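Local coordinates for protein adenylosuccinate lyase (Francisella tularensis subsp. tularensis SCHU S4, PDB 4EEI) that probably cleaves adenylosuccinate to AMP and fumarate, and SAICAR to AICAR and fumarate, in two steps of purine biosynthesis, at residues B[67-76]-B[88-98]; B[284-294]-B[308-316]. All blocks are in the same frame, centred on the assembly; numbering follows the deposited sequence.

Overall arrangement
Both contacts touch the same AMP, from different ends, and lie about 25 Å apart between centres on the same side of the chain's centre. Contact 1, 67-76 with 88-98, sits about 34 Å from that centre and holds the nucleoside, with one carboxylate of the succinate bonded by His67 and Ser94. Contact 2, 284-294 with 308-316, is deeper, about 16 Å from the centre, in the long helices at the heart of the tetramer; from it Arg310 reaches out to the phosphate. That arginine also joins the two directly: its NH2 forms a salt bridge with Asp68 OD2 at 3.1 Å. Subunits two and three complete the pocket, through Ser140 and through Arg4 and Tyr5 respectively.

Contact 1 (B[67-76]-B[88-98]); sequences HDIIAFCTSI and FHFGVTSSDII. With AMP (adenosine monophosphate), chain O; SIN (succinic acid), chain S.
His67 and Ser94 meet at the succinate and AMP site of this lyase 1 family enzyme, where the start of helix 68-77 faces the start of helix 94-131. The polar contacts converge on one succinate carboxylate. His67 NE2 donates to SIN O4 at 3.0 Å, and Ser94 OG donates to the same oxygen at 2.9 Å, so two protein groups grip one atom from the two segments. The other oxygen, O3, takes the backbone N-H of Ser94 in a nearly straight bond (168°), placing the carboxylate at the amino end of helix 94-131, a position that would favour a negative charge. Ser140 of the second subunit also binds the succinate.

The His67 ring lies between two partners. AMP C1' sits 3.9 Å over the centre of one face, and Ile70 CG1 covers the rim of the other; Ser94 OG and SIN O4 line its edge. His67 is the N-cap of helix 68-77: its ND1 takes a weak bond from Ile69 N, and with the NE2 bond to succinate this limits the turning of the ring.

Ile69 lays CG1 and CD1 against Ile98, with CD1 tight on Ile98 CG1 at 3.5 Å, while its CB and CG2 rest on Ser94. Farther along the helix, Ile76 CG2 stands over the face of Phe88 in a CH-pi contact, 4.0 Å from the ring centroid. Phe88 reaches it with CG turned anti to the backbone N (chi1 -163°).

Cys73 gives the sulfur contacts. SG lies at the edge of Phe88 and approaches the His89 ring obliquely. Glu27 binds His89 ND1, the ring atom nearest the sulfur, with Cys73 SG 3.6 Å from it.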
loop_
_atom_site.group_PDB
_atom_site.type_symbol
_atom_site.label_atom_id
_atom_site.label_comp_id
_atom_site.label_asym_id
_atom_site.label_seq_id
_atom_site.Cartn_x
_atom_site.Cartn_y
_atom_site.Cartn_z
ATOM N N HIS B 67 -29.610 7.266 12.030
ATOM C CA HIS B 67 -28.603 8.256 12.383
ATOM C C HIS B 67 -28.155 7.994 13.807
ATOM O O HIS B 67 -28.930 8.181 14.743
ATOM C CB HIS B 67 -29.196 9.662 12.267
ATOM C CG HIS B 67 -28.174 10.757 12.312
ATOM N ND1 HIS B 67 -27.266 10.889 13.341
ATOM C CD2 HIS B 67 -27.918 11.773 11.453
ATOM C CE1 HIS B 67 -26.495 11.937 13.115
ATOM N NE2 HIS B 67 -26.868 12.490 11.974
ATOM N N ASP B 68 -26.909 7.565 13.975
ATOM C CA ASP B 68 -26.450 7.101 15.288
ATOM C C ASP B 68 -26.375 8.178 16.387
ATOM O O ASP B 68 -26.638 7.886 17.559
ATOM C CB ASP B 68 -25.144 6.289 15.182
ATOM C CG ASP B 68 -24.000 7.063 14.526
ATOM O OD1 ASP B 68 -24.254 7.992 13.721
ATOM O OD2 ASP B 68 -22.829 6.716 14.812
ATOM N N ILE B 69 -26.054 9.417 16.019
ATOM C CA ILE B 69 -25.960 10.489 17.016
ATOM C C ILE B 69 -27.330 10.963 17.497
ATOM O O ILE B 69 -27.514 11.259 18.682
ATOM C CB ILE B 69 -25.142 11.688 16.507
ATOM C CG1 ILE B 69 -23.822 11.205 15.916
ATOM C CG2 ILE B 69 -24.879 12.671 17.634
ATOM C CD1 ILE B 69 -23.081 10.215 16.823
ATOM N N ILE B 70 -28.287 11.056 16.577
ATOM C CA ILE B 70 -29.667 11.340 16.961
ATOM C C ILE B 70 -30.156 10.264 17.924
ATOM O O ILE B 70 -30.804 10.562 18.925
ATOM C CB ILE B 70 -30.606 11.395 15.739
ATOM C CG1 ILE B 70 -30.190 12.519 14.785
ATOM C CG2 ILE B 70 -32.051 11.573 16.178
ATOM C CD1 ILE B 70 -31.063 12.628 13.536
ATOM N N ALA B 71 -29.827 9.011 17.619
ATOM C CA ALA B 71 -30.189 7.888 18.484
ATOM C C ALA B 71 -29.560 8.011 19.871
ATOM O O ALA B 71 -30.234 7.825 20.884
ATOM C CB ALA B 71 -29.800 6.575 17.840
ATOM N N PHE B 72 -28.263 8.310 19.908
ATOM C CA PHE B 72 -27.559 8.522 21.170
ATOM C C PHE B 72 -28.150 9.679 21.981
ATOM O O PHE B 72 -28.414 9.533 23.177
ATOM C CB PHE B 72 -26.070 8.772 20.913
ATOM C CG PHE B 72 -25.358 9.428 22.068
ATOM C CD1 PHE B 72 -25.007 8.693 23.188
ATOM C CD2 PHE B 72 -25.039 10.784 22.029
ATOM C CE1 PHE B 72 -24.354 9.288 24.252
ATOM C CE2 PHE B 72 -24.381 11.388 23.089
ATOM C CZ PHE B 72 -24.038 10.637 24.201
ATOM N N CYS B 73 -28.342 10.827 21.338
ATOM C CA CYS B 73 -28.921 11.983 22.028
ATOM C C CYS B 73 -30.304 11.671 22.587
ATOM O O CYS B 73 -30.627 12.017 23.732
ATOM C CB CYS B 73 -28.995 13.187 21.092
ATOM S SG CYS B 73 -27.380 13.848 20.640
ATOM N N THR B 74 -31.121 11.013 21.773
ATOM C CA THR B 74 -32.456 10.615 22.207
ATOM C C THR B 74 -32.370 9.664 23.397
ATOM O O THR B 74 -33.192 9.735 24.312
ATOM C CB THR B 74 -33.260 9.979 21.053
ATOM O OG1 THR B 74 -33.409 10.934 19.994
ATOM C CG2 THR B 74 -34.639 9.546 21.517
ATOM N N SER B 75 -31.367 8.787 23.411
ATOM C CA SER B 75 -31.240 7.847 24.531
ATOM C C SER B 75 -30.927 8.580 25.838
ATOM O O SER B 75 -31.344 8.150 26.912
ATOM C CB SER B 75 -30.184 6.767 24.251
ATOM O OG SER B 75 -28.870 7.258 24.443
ATOM N N ILE B 76 -30.200 9.692 25.741
ATOM C CA ILE B 76 -29.897 10.517 26.913
ATOM C C ILE B 76 -31.095 11.384 27.321
ATOM O O ILE B 76 -31.549 11.348 28.471
ATOM C CB ILE B 76 -28.686 11.442 26.654
ATOM C CG1 ILE B 76 -27.421 10.631 26.335
ATOM C CG2 ILE B 76 -28.469 12.373 27.838
ATOM C CD1 ILE B 76 -27.095 9.546 27.355
ATOM N N PHE B 88 -29.340 20.156 25.588
ATOM C CA PHE B 88 -28.475 19.041 25.236
ATOM C C PHE B 88 -28.253 19.071 23.728
ATOM O O PHE B 88 -29.204 19.212 22.953
ATOM C CB PHE B 88 -29.082 17.706 25.673
ATOM C CG PHE B 88 -28.088 16.577 25.708
ATOM C CD1 PHE B 88 -27.200 16.455 26.767
ATOM C CD2 PHE B 88 -28.030 15.647 24.675
ATOM C CE1 PHE B 88 -26.274 15.416 26.809
ATOM C CE2 PHE B 88 -27.109 14.604 24.707
ATOM C CZ PHE B 88 -26.227 14.490 25.775
ATOM N N HIS B 89 -26.990 18.980 23.325
ATOM C CA HIS B 89 -26.622 19.010 21.910
ATOM C C HIS B 89 -27.099 20.296 21.228
ATOM O O HIS B 89 -27.780 20.262 20.205
ATOM C CB HIS B 89 -27.174 17.777 21.194
ATOM C CG HIS B 89 -26.492 17.474 19.899
ATOM N ND1 HIS B 89 -25.346 16.711 19.823
ATOM C CD2 HIS B 89 -26.792 17.830 18.628
ATOM C CE1 HIS B 89 -24.970 16.610 18.559
ATOM N NE2 HIS B 89 -25.830 17.282 17.815
ATOM N N PHE B 90 -26.736 21.432 21.806
ATOM C CA PHE B 90 -27.171 22.714 21.290
ATOM C C PHE B 90 -26.018 23.364 20.536
ATOM O O PHE B 90 -24.903 23.439 21.056
ATOM C CB PHE B 90 -27.625 23.591 22.459
ATOM C CG PHE B 90 -28.185 24.916 22.053
ATOM C CD1 PHE B 90 -27.371 26.037 22.006
ATOM C CD2 PHE B 90 -29.531 25.053 21.756
ATOM C CE1 PHE B 90 -27.885 27.268 21.654
ATOM C CE2 PHE B 90 -30.055 26.287 21.396
ATOM C CZ PHE B 90 -29.228 27.398 21.343
ATOM N N GLY B 91 -26.272 23.799 19.305
ATOM C CA GLY B 91 -25.280 24.538 18.538
ATOM C C GLY B 91 -24.220 23.688 17.848
ATOM O O GLY B 91 -23.680 24.084 16.809
ATOM N N VAL B 92 -23.916 22.528 18.418
ATOM C CA VAL B 92 -22.913 21.636 17.835
ATOM C C VAL B 92 -23.446 20.910 16.609
ATOM O O VAL B 92 -24.660 20.784 16.434
ATOM C CB VAL B 92 -22.446 20.570 18.840
ATOM C CG1 VAL B 92 -21.564 21.186 19.906
ATOM C CG2 VAL B 92 -23.644 19.863 19.476
ATOM N N THR B 93 -22.535 20.442 15.761
ATOM C CA THR B 93 -22.880 19.489 14.714
ATOM C C THR B 93 -22.543 18.093 15.261
ATOM O O THR B 93 -21.744 17.984 16.201
ATOM C CB THR B 93 -22.103 19.804 13.407
ATOM O OG1 THR B 93 -22.644 19.048 12.320
ATOM C CG2 THR B 93 -20.628 19.481 13.569
ATOM N N SER B 94 -23.158 17.032 14.728
ATOM C CA SER B 94 -22.870 15.681 15.230
ATOM C C SER B 94 -21.371 15.392 15.318
ATOM O O SER B 94 -20.902 14.820 16.298
ATOM C CB SER B 94 -23.559 14.598 14.385
ATOM O OG SER B 94 -24.963 14.747 14.398
ATOM N N SER B 95 -20.608 15.805 14.312
ATOM C CA SER B 95 -19.192 15.455 14.309
ATOM C C SER B 95 -18.327 16.279 15.270
ATOM O O SER B 95 -17.186 15.907 15.532
ATOM C CB SER B 95 -18.620 15.460 12.887
ATOM O OG SER B 95 -18.998 14.282 12.203
ATOM N N ASP B 96 -18.845 17.389 15.790
ATOM C CA ASP B 96 -18.152 18.063 16.886
ATOM C C ASP B 96 -18.080 17.073 18.037
ATOM O O ASP B 96 -17.078 16.977 18.742
ATOM C CB ASP B 96 -18.926 19.299 17.369
ATOM C CG ASP B 96 -18.807 20.494 16.433
ATOM O OD1 ASP B 96 -17.777 20.637 15.743
ATOM O OD2 ASP B 96 -19.757 21.311 16.411
ATOM N N ILE B 97 -19.161 16.324 18.223
ATOM C CA ILE B 97 -19.219 15.359 19.315
ATOM C C ILE B 97 -18.432 14.096 18.973
ATOM O O ILE B 97 -17.608 13.629 19.765
ATOM C CB ILE B 97 -20.672 14.985 19.663
ATOM C CG1 ILE B 97 -21.508 16.237 19.946
ATOM C CG2 ILE B 97 -20.708 14.018 20.847
ATOM C CD1 ILE B 97 -20.959 17.130 21.065
ATOM N N ILE B 98 -18.682 13.541 17.792
ATOM C CA ILE B 98 -18.042 12.281 17.395
ATOM C C ILE B 98 -16.525 12.396 17.380
ATOM O O ILE B 98 -15.827 11.555 17.946
ATOM C CB ILE B 98 -18.481 11.841 15.988
ATOM C CG1 ILE B 98 -19.979 11.574 15.947
ATOM C CG2 ILE B 98 -17.709 10.603 15.546
ATOM C CD1 ILE B 98 -20.536 11.448 14.532
HETATM P P AMP O . -21.470 4.627 8.836
HETATM O O1P AMP O . -21.924 3.198 8.983
HETATM O O2P AMP O . -21.218 5.058 7.415
HETATM O O3P AMP O . -20.396 5.040 9.810
HETATM O "O5'" AMP O . -22.751 5.493 9.286
HETATM C "C5'" AMP O . -22.640 6.899 9.502
HETATM C "C4'" AMP O . -23.805 7.375 10.361
HETATM O "O4'" AMP O . -23.709 8.784 10.585
HETATM C "C3'" AMP O . -25.137 7.122 9.673
HETATM O "O3'" AMP O . -26.035 6.526 10.609
HETATM C "C2'" AMP O . -25.648 8.491 9.284
HETATM O "O2'" AMP O . -27.066 8.572 9.434
HETATM C "C1'" AMP O . -24.944 9.421 10.256
HETATM N N9 AMP O . -24.714 10.752 9.647
HETATM C C8 AMP O . -25.289 11.216 8.523
HETATM N N7 AMP O . -24.866 12.473 8.244
HETATM C C5 AMP O . -24.002 12.831 9.209
HETATM C C6 AMP O . -23.187 14.027 9.521
HETATM N N6 AMP O . -23.217 15.119 8.723
HETATM N N1 AMP O . -22.417 13.987 10.630
HETATM C C2 AMP O . -22.380 12.907 11.431
HETATM N N3 AMP O . -23.091 11.789 11.208
HETATM C C4 AMP O . -23.907 11.692 10.132
HETATM C C1 SIN S . -25.476 16.920 7.847
HETATM O O1 SIN S . -26.119 16.458 6.881
HETATM O O2 SIN S . -24.759 17.941 7.763
HETATM C C2 SIN S . -25.573 16.206 9.175
HETATM C C3 SIN S . -25.564 17.220 10.311
HETATM C C4 SIN S . -25.599 16.488 11.632
HETATM O O3 SIN S . -25.428 17.143 12.682
HETATM O O4 SIN S . -25.796 15.255 11.624
#

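Contact 2 (B[284-294]-B[308-316]). With AMP (adenosine monophosphate), chain O; EDO (1,2-ethanediol), chain Q.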
loop_
_atom_site.group_PDB
_atom_site.type_symbol
_atom_site.label_atom_id
_atom_site.label_comp_id
_atom_site.label_asym_id
_atom_site.label_seq_id
_atom_site.Cartn_x
_atom_site.Cartn_y
_atom_site.Cartn_z
ATOM N N LEU B 284 -0.570 -4.019 10.606
ATOM C CA LEU B 284 -0.369 -2.623 11.002
ATOM C C LEU B 284 0.056 -1.792 9.811
ATOM O O LEU B 284 -0.390 -0.651 9.630
ATOM C CB LEU B 284 0.684 -2.530 12.113
ATOM C CG LEU B 284 0.265 -3.110 13.464
ATOM C CD1 LEU B 284 1.481 -3.220 14.391
ATOM C CD2 LEU B 284 -0.793 -2.205 14.102
ATOM N N ARG B 285 0.912 -2.370 8.978
ATOM C CA ARG B 285 1.399 -1.670 7.804
ATOM C C ARG B 285 0.263 -1.433 6.808
ATOM O O ARG B 285 0.239 -0.415 6.116
ATOM C CB ARG B 285 2.547 -2.465 7.168
ATOM C CG ARG B 285 3.088 -1.879 5.881
ATOM C CD ARG B 285 4.484 -2.429 5.552
ATOM N NE ARG B 285 4.534 -3.891 5.459
ATOM C CZ ARG B 285 5.123 -4.674 6.362
ATOM N NH1 ARG B 285 5.701 -4.135 7.428
ATOM N NH2 ARG B 285 5.139 -5.995 6.205
ATOM N N SER B 286 -0.692 -2.358 6.756
ATOM C CA SER B 286 -1.808 -2.237 5.805
ATOM C C SER B 286 -2.723 -1.046 6.115
ATOM O O SER B 286 -3.419 -0.533 5.234
ATOM C CB SER B 286 -2.629 -3.541 5.780
ATOM O OG SER B 286 -3.443 -3.654 6.934
ATOM N N HIS B 287 -2.723 -0.602 7.368
ATOM C CA HIS B 287 -3.620 0.478 7.784
ATOM C C HIS B 287 -3.153 1.855 7.349
ATOM O O HIS B 287 -3.951 2.797 7.318
ATOM C CB HIS B 287 -3.768 0.485 9.307
ATOM C CG HIS B 287 -4.415 -0.740 9.864
ATOM N ND1 HIS B 287 -4.237 -1.140 11.167
ATOM C CD2 HIS B 287 -5.255 -1.654 9.302
ATOM C CE1 HIS B 287 -4.930 -2.245 11.392
ATOM N NE2 HIS B 287 -5.560 -2.570 10.275
ATOM N N VAL B 288 -1.857 1.988 7.066
ATOM C CA VAL B 288 -1.299 3.281 6.693
ATOM C C VAL B 288 -2.003 3.866 5.467
ATOM O O VAL B 288 -2.389 5.030 5.470
ATOM C CB VAL B 288 0.229 3.213 6.465
ATOM C CG1 VAL B 288 0.741 4.543 5.992
ATOM C CG2 VAL B 288 0.944 2.808 7.765
ATOM N N SER B 289 -2.184 3.063 4.426
ATOM C CA SER B 289 -2.844 3.557 3.218
ATOM C C SER B 289 -4.296 3.961 3.485
ATOM O O SER B 289 -4.785 4.935 2.920
ATOM C CB SER B 289 -2.795 2.506 2.114
ATOM O OG SER B 289 -3.533 1.364 2.493
ATOM N N ILE B 290 -4.988 3.212 4.337
ATOM C CA ILE B 290 -6.364 3.566 4.690
ATOM C C ILE B 290 -6.395 4.961 5.315
ATOM O O ILE B 290 -7.208 5.813 4.931
ATOM C CB ILE B 290 -6.996 2.565 5.690
ATOM C CG1 ILE B 290 -6.916 1.136 5.153
ATOM C CG2 ILE B 290 -8.440 2.921 5.934
ATOM C CD1 ILE B 290 -7.318 0.054 6.198
ATOM N N ALA B 291 -5.489 5.198 6.257
ATOM C CA ALA B 291 -5.445 6.470 6.967
ATOM C C ALA B 291 -5.152 7.606 6.011
ATOM O O ALA B 291 -5.751 8.678 6.120
ATOM C CB ALA B 291 -4.406 6.433 8.059
ATOM N N LEU B 292 -4.223 7.380 5.080
ATOM C CA LEU B 292 -3.838 8.431 4.128
ATOM C C LEU B 292 -4.993 8.760 3.187
ATOM O O LEU B 292 -5.264 9.938 2.891
ATOM C CB LEU B 292 -2.611 7.999 3.314
ATOM C CG LEU B 292 -1.301 7.881 4.100
ATOM C CD1 LEU B 292 -0.200 7.318 3.207
ATOM C CD2 LEU B 292 -0.896 9.258 4.629
ATOM N N GLU B 293 -5.670 7.719 2.704
ATOM C CA GLU B 293 -6.831 7.925 1.825
ATOM C C GLU B 293 -7.998 8.605 2.547
ATOM O O GLU B 293 -8.717 9.411 1.948
ATOM C CB GLU B 293 -7.274 6.599 1.193
ATOM C CG GLU B 293 -6.232 6.022 0.231
ATOM C CD GLU B 293 -6.605 4.661 -0.350
ATOM O OE1 GLU B 293 -7.805 4.396 -0.563
ATOM O OE2 GLU B 293 -5.680 3.862 -0.609
ATOM N N ASN B 294 -8.193 8.280 3.821
ATOM C CA ASN B 294 -9.240 8.917 4.627
ATOM C C ASN B 294 -9.075 10.426 4.788
ATOM O O ASN B 294 -10.013 11.110 5.214
ATOM C CB ASN B 294 -9.332 8.279 6.017
ATOM C CG ASN B 294 -10.119 6.979 6.023
ATOM O OD1 ASN B 294 -10.793 6.636 5.048
ATOM N ND2 ASN B 294 -10.055 6.257 7.142
ATOM N N ALA B 308 -14.635 3.009 7.549
ATOM C CA ALA B 308 -13.246 2.535 7.567
ATOM C C ALA B 308 -12.645 2.613 8.964
ATOM O O ALA B 308 -12.051 1.646 9.447
ATOM C CB ALA B 308 -12.402 3.312 6.579
ATOM N N GLU B 309 -12.803 3.760 9.615
ATOM C CA GLU B 309 -12.263 3.944 10.961
ATOM C C GLU B 309 -12.860 2.972 11.973
ATOM O O GLU B 309 -12.168 2.532 12.897
ATOM C CB GLU B 309 -12.426 5.412 11.411
ATOM C CG GLU B 309 -11.456 6.339 10.675
ATOM C CD GLU B 309 -11.765 7.829 10.816
ATOM O OE1 GLU B 309 -12.854 8.191 11.315
ATOM O OE2 GLU B 309 -10.907 8.646 10.409
ATOM N N ARG B 310 -14.136 2.623 11.810
ATOM C CA ARG B 310 -14.771 1.680 12.736
ATOM C C ARG B 310 -14.115 0.309 12.701
ATOM O O ARG B 310 -14.134 -0.412 13.687
ATOM C CB ARG B 310 -16.259 1.513 12.404
ATOM C CG ARG B 310 -17.136 2.749 12.630
ATOM C CD ARG B 310 -18.591 2.388 12.319
ATOM N NE ARG B 310 -19.448 3.558 12.166
ATOM C CZ ARG B 310 -20.153 4.114 13.148
ATOM N NH1 ARG B 310 -20.112 3.614 14.376
ATOM N NH2 ARG B 310 -20.907 5.177 12.895
ATOM N N PHE B 311 -13.550 -0.061 11.556
ATOM C CA PHE B 311 -12.821 -1.326 11.440
ATOM C C PHE B 311 -11.374 -1.185 11.890
ATOM O O PHE B 311 -10.917 -1.907 12.772
ATOM C CB PHE B 311 -12.786 -1.805 9.985
ATOM C CG PHE B 311 -14.044 -2.497 9.529
ATOM C CD1 PHE B 311 -14.246 -3.841 9.795
ATOM C CD2 PHE B 311 -14.999 -1.810 8.798
ATOM C CE1 PHE B 311 -15.400 -4.478 9.350
ATOM C CE2 PHE B 311 -16.141 -2.442 8.341
ATOM C CZ PHE B 311 -16.345 -3.768 8.623
ATOM N N TYR B 312 -10.639 -0.273 11.265
ATOM C CA TYR B 312 -9.183 -0.309 11.411
ATOM C C TYR B 312 -8.625 0.323 12.689
ATOM O O TYR B 312 -7.562 -0.079 13.147
ATOM C CB TYR B 312 -8.472 0.221 10.153
ATOM C CG TYR B 312 -8.093 1.682 10.199
ATOM C CD1 TYR B 312 -6.884 2.091 10.750
ATOM C CD2 TYR B 312 -8.930 2.653 9.666
ATOM C CE1 TYR B 312 -6.527 3.430 10.779
ATOM C CE2 TYR B 312 -8.583 3.999 9.696
ATOM C CZ TYR B 312 -7.386 4.374 10.257
ATOM O OH TYR B 312 -7.032 5.705 10.292
ATOM N N LEU B 313 -9.308 1.313 13.257
ATOM C CA LEU B 313 -8.772 1.944 14.468
ATOM C C LEU B 313 -8.760 1.009 15.686
ATOM O O LEU B 313 -7.729 0.888 16.345
ATOM C CB LEU B 313 -9.477 3.266 14.796
ATOM C CG LEU B 313 -9.093 4.455 13.915
ATOM C CD1 LEU B 313 -9.869 5.710 14.343
ATOM C CD2 LEU B 313 -7.591 4.710 13.965
ATOM N N PRO B 314 -9.890 0.339 15.997
ATOM C CA PRO B 314 -9.784 -0.602 17.118
ATOM C C PRO B 314 -8.811 -1.742 16.817
ATOM O O PRO B 314 -8.164 -2.261 17.742
ATOM C CB PRO B 314 -11.214 -1.144 17.253
ATOM C CG PRO B 314 -12.087 -0.046 16.705
ATOM C CD PRO B 314 -11.285 0.480 15.534
ATOM N N ASP B 315 -8.706 -2.144 15.553
ATOM C CA ASP B 315 -7.773 -3.220 15.217
ATOM C C ASP B 315 -6.338 -2.741 15.322
ATOM O O ASP B 315 -5.471 -3.473 15.768
ATOM C CB ASP B 315 -8.006 -3.759 13.811
ATOM C CG ASP B 315 -9.254 -4.605 13.711
ATOM O OD1 ASP B 315 -9.845 -4.929 14.762
ATOM O OD2 ASP B 315 -9.639 -4.955 12.575
ATOM N N ASN B 316 -6.086 -1.519 14.878
ATOM C CA ASN B 316 -4.735 -0.977 14.934
ATOM C C ASN B 316 -4.231 -0.901 16.374
ATOM O O ASN B 316 -3.157 -1.405 16.697
ATOM C CB ASN B 316 -4.692 0.396 14.261
ATOM C CG ASN B 316 -3.290 0.940 14.145
ATOM O OD1 ASN B 316 -2.773 1.566 15.082
ATOM N ND2 ASN B 316 -2.660 0.706 12.995
HETATM P P AMP O . -21.470 4.627 8.836
HETATM O O1P AMP O . -21.924 3.198 8.983
HETATM O O2P AMP O . -21.218 5.058 7.415
HETATM O O3P AMP O . -20.396 5.040 9.810
HETATM O "O5'" AMP O . -22.751 5.493 9.286
HETATM C "C5'" AMP O . -22.640 6.899 9.502
HETATM C "C4'" AMP O . -23.805 7.375 10.361
HETATM O "O4'" AMP O . -23.709 8.784 10.585
HETATM C "C3'" AMP O . -25.137 7.122 9.673
HETATM O "O3'" AMP O . -26.035 6.526 10.609
HETATM C "C2'" AMP O . -25.648 8.491 9.284
HETATM O "O2'" AMP O . -27.066 8.572 9.434
HETATM C "C1'" AMP O . -24.944 9.421 10.256
HETATM N N9 AMP O . -24.714 10.752 9.647
HETATM C C8 AMP O . -25.289 11.216 8.523
HETATM N N7 AMP O . -24.866 12.473 8.244
HETATM C C5 AMP O . -24.002 12.831 9.209
HETATM C C6 AMP O . -23.187 14.027 9.521
HETATM N N6 AMP O . -23.217 15.119 8.723
HETATM N N1 AMP O . -22.417 13.987 10.630
HETATM C C2 AMP O . -22.380 12.907 11.431
HETATM N N3 AMP O . -23.091 11.789 11.208
HETATM C C4 AMP O . -23.907 11.692 10.132
HETATM C C1 EDO Q . -15.687 7.906 13.873
HETATM O O1 EDO Q . -15.008 8.191 12.651
HETATM C C2 EDO Q . -15.678 6.401 14.104
HETATM O O2 EDO Q . -15.956 5.760 12.857
HETATM O O HOH W 1 -0.153 1.238 11.449
HETATM O O HOH W 2 -7.377 -5.003 10.673
HETATM O O HOH W 3 -8.679 7.541 9.306
#
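Ile290 and Tyr312 form the apolar centre: Ile290 CG2 lies 3.8 Å from Tyr312 CD2, and the branched CB of the isoleucine sits over a face of the ring. Ala308 CB closes on the same methyl, one turn back along its helix. At the far end of the ring, Ala291 CB touches the phenol oxygen. Tyr312 CB stands over the face of the His287 imidazole, 4.1 Å from the centroid. The two rings are themselves oblique, their planes 49° apart.

These segments belong to helices 272-293 and 304-333, which run largely antiparallel (141° between the short axes) in the long helical bundle at the core of the fumarase/aspartase superfamily tetramer. Helix 217-244 packs against Leu284, Tyr312 and Asn316, while Ser286 and Ile290 pack on Ile290 and Ser286 of the third subunit, on its copy of helix 272-293.

Polar groups edge the core. Asn316 ND2 donates to His287 ND1 at 3.0 Å; ND2 lies in the imidazole plane and ND1 in the amide plane, with an N-H...N angle of 166°, so this ND1 acts as acceptor and the ring's rotation is fixed. The remaining N-H of that amide is given to a water that also bonds Leu284 O, and Asn316 OD1 is bound to His226. Another water links His287 NE2 to Asp315 OD2, whose partner OD1 bonds Met1.

Farther out, one water takes a bond from Asn294 ND2, donates to Glu309 OE2, and lies 2.7 Å from Tyr312 OH. Asn294 OD1 accepts a hydrogen bond from Arg282 of the third subunit. Glu309 OE2 also forms a salt bridge with Arg216. Beyond these, Arg310 extends to AMP: NE and NH2 both donate to O3P, NE at 2.9 Å.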